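Local coordinates for protein LBCATS-a (Synthetic construct, PDB 5EY5) that probably serves as a tryptophan synthase alpha chain, cleaving indole-3-glycerol phosphate to indole and glyceraldehyde 3-phosphate within a TIM barrel, at residues L78-R89 with R113-D124. Numbering follows the deposited sequence.
Sequences LDKVFEMVRELR and RFVKECAEAGVD
Phe82 pushes its ring between Phe114, Glu117, Cys118 and Ala121 of the neighbouring helix, a knob in a hole between adjacent, nearly parallel outer helices of the TIM barrel. CG of Glu117 lies over the centre of one ring face in a CH-pi contact, while SG of Cys118 meets the ring edge in its plane, 4.0 Å from CE1 of Phe82. The Phe114 ring, also touched by Leu78, meets it obliquely, planes 48° apart. Glu117 reaches the ring from a chain extended at chi1 (176°, CG opposite the backbone N) and kinked at chi2, which turns its carboxylate to Arg86; NH1 of Arg86 and OE1 of Glu117 form a salt bridge at 3.4 Å, its hydrogen bond weak and bent. CG of Arg86 packs on Ala121, whose small side chain lets the backbones close to 5.2 Å between the CA atoms of Arg86 and Ala121. Arg89 grips the turn after the helix side-on: its NE (2.9 Å) and NH2 (2.7 Å) both reach the carbonyl O of Gly122, which lies in the guanidinium plane. NH2 of Arg89 also bridges to OD1 of Asp124 at 2.9 Å; Arg3 holds the other carboxylate oxygen. A leucine in place of Arg89 would probably leave the Gly122 carbonyl without either donor and Asp124 without one of its charge partners. Two N-H groups on one loop carbonyl, with Asp124 held by two arginines, probably fix the turn into strand 125-127.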
loop_
_atom_site.group_PDB
_atom_site.type_symbol
_atom_site.label_atom_id
_atom_site.label_comp_id
_atom_site.label_asym_id
_atom_site.label_seq_id
_atom_site.Cartn_x
_atom_site.Cartn_y
_atom_site.Cartn_z
ATOM N N LEU A 78 9.957 -34.549 -28.269
ATOM C CA LEU A 78 10.947 -35.622 -28.225
ATOM C C LEU A 78 10.627 -36.692 -29.256
ATOM O O LEU A 78 11.478 -37.069 -30.068
ATOM C CB LEU A 78 11.007 -36.232 -26.827
ATOM C CG LEU A 78 12.110 -35.716 -25.918
ATOM C CD1 LEU A 78 12.096 -36.471 -24.603
ATOM C CD2 LEU A 78 13.452 -35.870 -26.630
ATOM N N ASP A 79 9.387 -37.177 -29.253
ATOM C CA ASP A 79 8.985 -38.205 -30.211
ATOM C C ASP A 79 9.261 -37.792 -31.652
ATOM O O ASP A 79 9.608 -38.641 -32.480
ATOM C CB ASP A 79 7.498 -38.536 -30.038
ATOM C CG ASP A 79 7.233 -39.442 -28.845
ATOM O OD1 ASP A 79 8.024 -40.385 -28.626
ATOM O OD2 ASP A 79 6.233 -39.214 -28.132
ATOM N N LYS A 80 9.117 -36.501 -31.970
ATOM C CA LYS A 80 9.328 -36.044 -33.344
ATOM C C LYS A 80 10.814 -35.995 -33.705
ATOM O O LYS A 80 11.189 -36.262 -34.850
ATOM C CB LYS A 80 8.680 -34.671 -33.545
ATOM C CG LYS A 80 7.162 -34.722 -33.731
ATOM C CD LYS A 80 6.540 -33.332 -33.669
ATOM C CE LYS A 80 5.025 -33.393 -33.723
ATOM N NZ LYS A 80 4.398 -32.073 -33.414
ATOM N N VAL A 81 11.673 -35.643 -32.757
ATOM C CA VAL A 81 13.102 -35.660 -33.056
ATOM C C VAL A 81 13.589 -37.101 -33.198
ATOM O O VAL A 81 14.410 -37.407 -34.075
ATOM C CB VAL A 81 13.879 -34.873 -31.983
ATOM C CG1 VAL A 81 15.354 -34.643 -32.423
ATOM C CG2 VAL A 81 13.187 -33.528 -31.735
ATOM N N PHE A 82 13.054 -38.014 -32.375
ATOM C CA PHE A 82 13.330 -39.442 -32.541
ATOM C C PHE A 82 12.979 -39.925 -33.945
ATOM O O PHE A 82 13.750 -40.661 -34.573
ATOM C CB PHE A 82 12.557 -40.247 -31.498
ATOM C CG PHE A 82 13.201 -40.266 -30.137
ATOM C CD1 PHE A 82 14.568 -40.443 -30.002
ATOM C CD2 PHE A 82 12.433 -40.125 -28.993
ATOM C CE1 PHE A 82 15.155 -40.467 -28.748
ATOM C CE2 PHE A 82 13.021 -40.156 -27.735
ATOM C CZ PHE A 82 14.373 -40.318 -27.613
ATOM N N GLU A 83 11.797 -39.556 -34.447
ATOM C CA GLU A 83 11.417 -39.986 -35.787
ATOM C C GLU A 83 12.355 -39.398 -36.832
ATOM O O GLU A 83 12.692 -40.059 -37.821
ATOM C CB GLU A 83 9.968 -39.603 -36.083
ATOM N N MET A 84 12.778 -38.150 -36.637
ATOM C CA MET A 84 13.750 -37.555 -37.545
ATOM C C MET A 84 15.074 -38.306 -37.492
ATOM O O MET A 84 15.686 -38.570 -38.533
ATOM C CB MET A 84 13.953 -36.076 -37.205
ATOM C CG MET A 84 14.668 -35.289 -38.292
ATOM S SD MET A 84 15.858 -34.144 -37.583
ATOM C CE MET A 84 17.149 -35.304 -37.157
ATOM N N VAL A 85 15.532 -38.672 -36.288
ATOM C CA VAL A 85 16.761 -39.462 -36.187
ATOM C C VAL A 85 16.596 -40.812 -36.875
ATOM O O VAL A 85 17.536 -41.326 -37.501
ATOM C CB VAL A 85 17.184 -39.614 -34.706
ATOM C CG1 VAL A 85 18.408 -40.528 -34.577
ATOM C CG2 VAL A 85 17.480 -38.258 -34.118
ATOM N N ARG A 86 15.397 -41.390 -36.825
ATOM C CA ARG A 86 15.207 -42.663 -37.514
ATOM C C ARG A 86 15.195 -42.476 -39.026
ATOM O O ARG A 86 15.754 -43.297 -39.759
ATOM C CB ARG A 86 13.933 -43.353 -37.028
ATOM C CG ARG A 86 14.094 -43.969 -35.639
ATOM C CD ARG A 86 12.971 -44.938 -35.294
ATOM N NE ARG A 86 11.652 -44.317 -35.399
ATOM C CZ ARG A 86 11.047 -43.658 -34.413
ATOM N NH1 ARG A 86 11.637 -43.530 -33.228
ATOM N NH2 ARG A 86 9.845 -43.127 -34.611
ATOM N N GLU A 87 14.587 -41.395 -39.517
ATOM C CA GLU A 87 14.730 -41.091 -40.938
ATOM C C GLU A 87 16.196 -40.898 -41.285
ATOM O O GLU A 87 16.672 -41.391 -42.312
ATOM C CB GLU A 87 13.918 -39.850 -41.320
ATOM C CG GLU A 87 12.483 -39.873 -40.841
ATOM C CD GLU A 87 11.813 -41.214 -41.085
ATOM O OE1 GLU A 87 11.612 -41.579 -42.265
ATOM O OE2 GLU A 87 11.501 -41.908 -40.092
ATOM N N LEU A 88 16.935 -40.200 -40.426
ATOM C CA LEU A 88 18.374 -40.078 -40.630
ATOM C C LEU A 88 19.026 -41.448 -40.761
ATOM O O LEU A 88 19.756 -41.713 -41.721
ATOM C CB LEU A 88 18.995 -39.307 -39.475
ATOM C CG LEU A 88 19.663 -38.000 -39.874
ATOM C CD1 LEU A 88 20.088 -37.246 -38.617
ATOM C CD2 LEU A 88 20.851 -38.255 -40.816
ATOM N N ARG A 89 18.773 -42.334 -39.799
ATOM C CA ARG A 89 19.462 -43.616 -39.773
ATOM C C ARG A 89 19.118 -44.482 -40.966
ATOM O O ARG A 89 19.872 -45.405 -41.280
ATOM C CB ARG A 89 19.143 -44.373 -38.484
ATOM C CG ARG A 89 19.711 -43.729 -37.234
ATOM C CD ARG A 89 21.202 -43.501 -37.372
ATOM N NE ARG A 89 21.798 -42.926 -36.161
ATOM C CZ ARG A 89 22.985 -42.325 -36.146
ATOM N NH1 ARG A 89 23.666 -42.207 -37.282
ATOM N NH2 ARG A 89 23.485 -41.826 -35.014
ATOM N N ARG A 113 12.566 -45.444 -20.374
ATOM C CA ARG A 113 11.890 -45.417 -21.662
ATOM C C ARG A 113 12.596 -44.486 -22.636
ATOM O O ARG A 113 12.595 -44.731 -23.852
ATOM C CB ARG A 113 10.433 -45.003 -21.463
ATOM C CG ARG A 113 9.697 -44.703 -22.731
ATOM C CD ARG A 113 8.257 -44.312 -22.437
ATOM N NE ARG A 113 7.577 -43.920 -23.661
ATOM C CZ ARG A 113 7.083 -42.712 -23.894
ATOM N NH1 ARG A 113 7.171 -41.761 -22.975
ATOM N NH2 ARG A 113 6.497 -42.455 -25.054
ATOM N N PHE A 114 13.209 -43.420 -22.122
ATOM C CA PHE A 114 13.881 -42.453 -22.983
ATOM C C PHE A 114 15.204 -43.001 -23.504
ATOM O O PHE A 114 15.504 -42.899 -24.699
ATOM C CB PHE A 114 14.110 -41.144 -22.226
ATOM C CG PHE A 114 15.017 -40.199 -22.943
ATOM C CD1 PHE A 114 14.552 -39.442 -23.997
ATOM C CD2 PHE A 114 16.337 -40.091 -22.588
ATOM C CE1 PHE A 114 15.388 -38.580 -24.665
ATOM C CE2 PHE A 114 17.187 -39.231 -23.273
ATOM C CZ PHE A 114 16.705 -38.477 -24.299
ATOM N N VAL A 115 16.005 -43.588 -22.616
ATOM C CA VAL A 115 17.263 -44.196 -23.039
ATOM C C VAL A 115 17.004 -45.377 -23.969
ATOM O O VAL A 115 17.754 -45.605 -24.928
ATOM C CB VAL A 115 18.094 -44.609 -21.808
ATOM C CG1 VAL A 115 19.475 -45.074 -22.232
ATOM C CG2 VAL A 115 18.198 -43.445 -20.837
ATOM N N LYS A 116 15.951 -46.155 -23.700
ATOM C CA LYS A 116 15.615 -47.252 -24.608
ATOM C C LYS A 116 15.280 -46.724 -26.002
ATOM O O LYS A 116 15.751 -47.263 -27.009
ATOM C CB LYS A 116 14.453 -48.073 -24.046
ATOM C CG LYS A 116 14.149 -49.344 -24.835
ATOM C CD LYS A 116 12.825 -49.979 -24.416
ATOM C CE LYS A 116 12.519 -51.221 -25.248
ATOM N NZ LYS A 116 11.171 -51.791 -24.958
ATOM N N GLU A 117 14.472 -45.668 -26.080
ATOM C CA GLU A 117 14.169 -45.078 -27.378
ATOM C C GLU A 117 15.416 -44.477 -28.021
ATOM O O GLU A 117 15.546 -44.494 -29.253
ATOM C CB GLU A 117 13.078 -44.020 -27.240
ATOM C CG GLU A 117 12.770 -43.281 -28.526
ATOM C CD GLU A 117 11.830 -44.053 -29.444
ATOM O OE1 GLU A 117 10.836 -43.456 -29.911
ATOM O OE2 GLU A 117 12.082 -45.252 -29.694
ATOM N N CYS A 118 16.344 -43.950 -27.216
ATOM C CA CYS A 118 17.610 -43.485 -27.774
ATOM C C CYS A 118 18.323 -44.609 -28.504
ATOM O O CYS A 118 18.771 -44.438 -29.643
ATOM C CB CYS A 118 18.515 -42.922 -26.677
ATOM S SG CYS A 118 18.111 -41.245 -26.198
ATOM N N ALA A 119 18.440 -45.772 -27.855
ATOM C CA ALA A 119 19.182 -46.878 -28.441
ATOM C C ALA A 119 18.486 -47.417 -29.679
ATOM O O ALA A 119 19.152 -47.830 -30.631
ATOM C CB ALA A 119 19.378 -47.991 -27.411
ATOM N N GLU A 120 17.157 -47.399 -29.699
ATOM C CA GLU A 120 16.464 -47.966 -30.850
ATOM C C GLU A 120 16.446 -46.996 -32.024
ATOM O O GLU A 120 16.529 -47.416 -33.183
ATOM C CB GLU A 120 15.042 -48.378 -30.463
ATOM C CG GLU A 120 14.981 -49.268 -29.237
ATOM C CD GLU A 120 13.627 -49.919 -29.061
ATOM O OE1 GLU A 120 13.536 -51.156 -29.211
ATOM O OE2 GLU A 120 12.653 -49.190 -28.783
ATOM N N ALA A 121 16.334 -45.700 -31.747
ATOM C CA ALA A 121 16.340 -44.721 -32.829
ATOM C C ALA A 121 17.736 -44.521 -33.409
ATOM O O ALA A 121 17.877 -44.290 -34.615
ATOM C CB ALA A 121 15.780 -43.392 -32.340
ATOM N N GLY A 122 18.771 -44.597 -32.582
ATOM C CA GLY A 122 20.123 -44.445 -33.078
ATOM C C GLY A 122 20.782 -43.191 -32.542
ATOM O O GLY A 122 21.528 -42.518 -33.260
ATOM N N VAL A 123 20.498 -42.862 -31.283
ATOM C CA VAL A 123 21.097 -41.713 -30.605
ATOM C C VAL A 123 22.231 -42.231 -29.740
ATOM O O VAL A 123 22.018 -43.072 -28.863
ATOM C CB VAL A 123 20.078 -40.956 -29.744
ATOM C CG1 VAL A 123 20.814 -39.954 -28.821
ATOM C CG2 VAL A 123 19.055 -40.236 -30.615
ATOM N N ASP A 124 23.427 -41.705 -29.951
ATOM C CA ASP A 124 24.599 -42.311 -29.341
ATOM C C ASP A 124 24.966 -41.713 -27.995
ATOM O O ASP A 124 25.630 -42.383 -27.199
ATOM C CB ASP A 124 25.761 -42.205 -30.326
ATOM C CG ASP A 124 25.385 -42.768 -31.696
ATOM O OD1 ASP A 124 25.215 -41.980 -32.653
ATOM O OD2 ASP A 124 25.209 -44.001 -31.793
#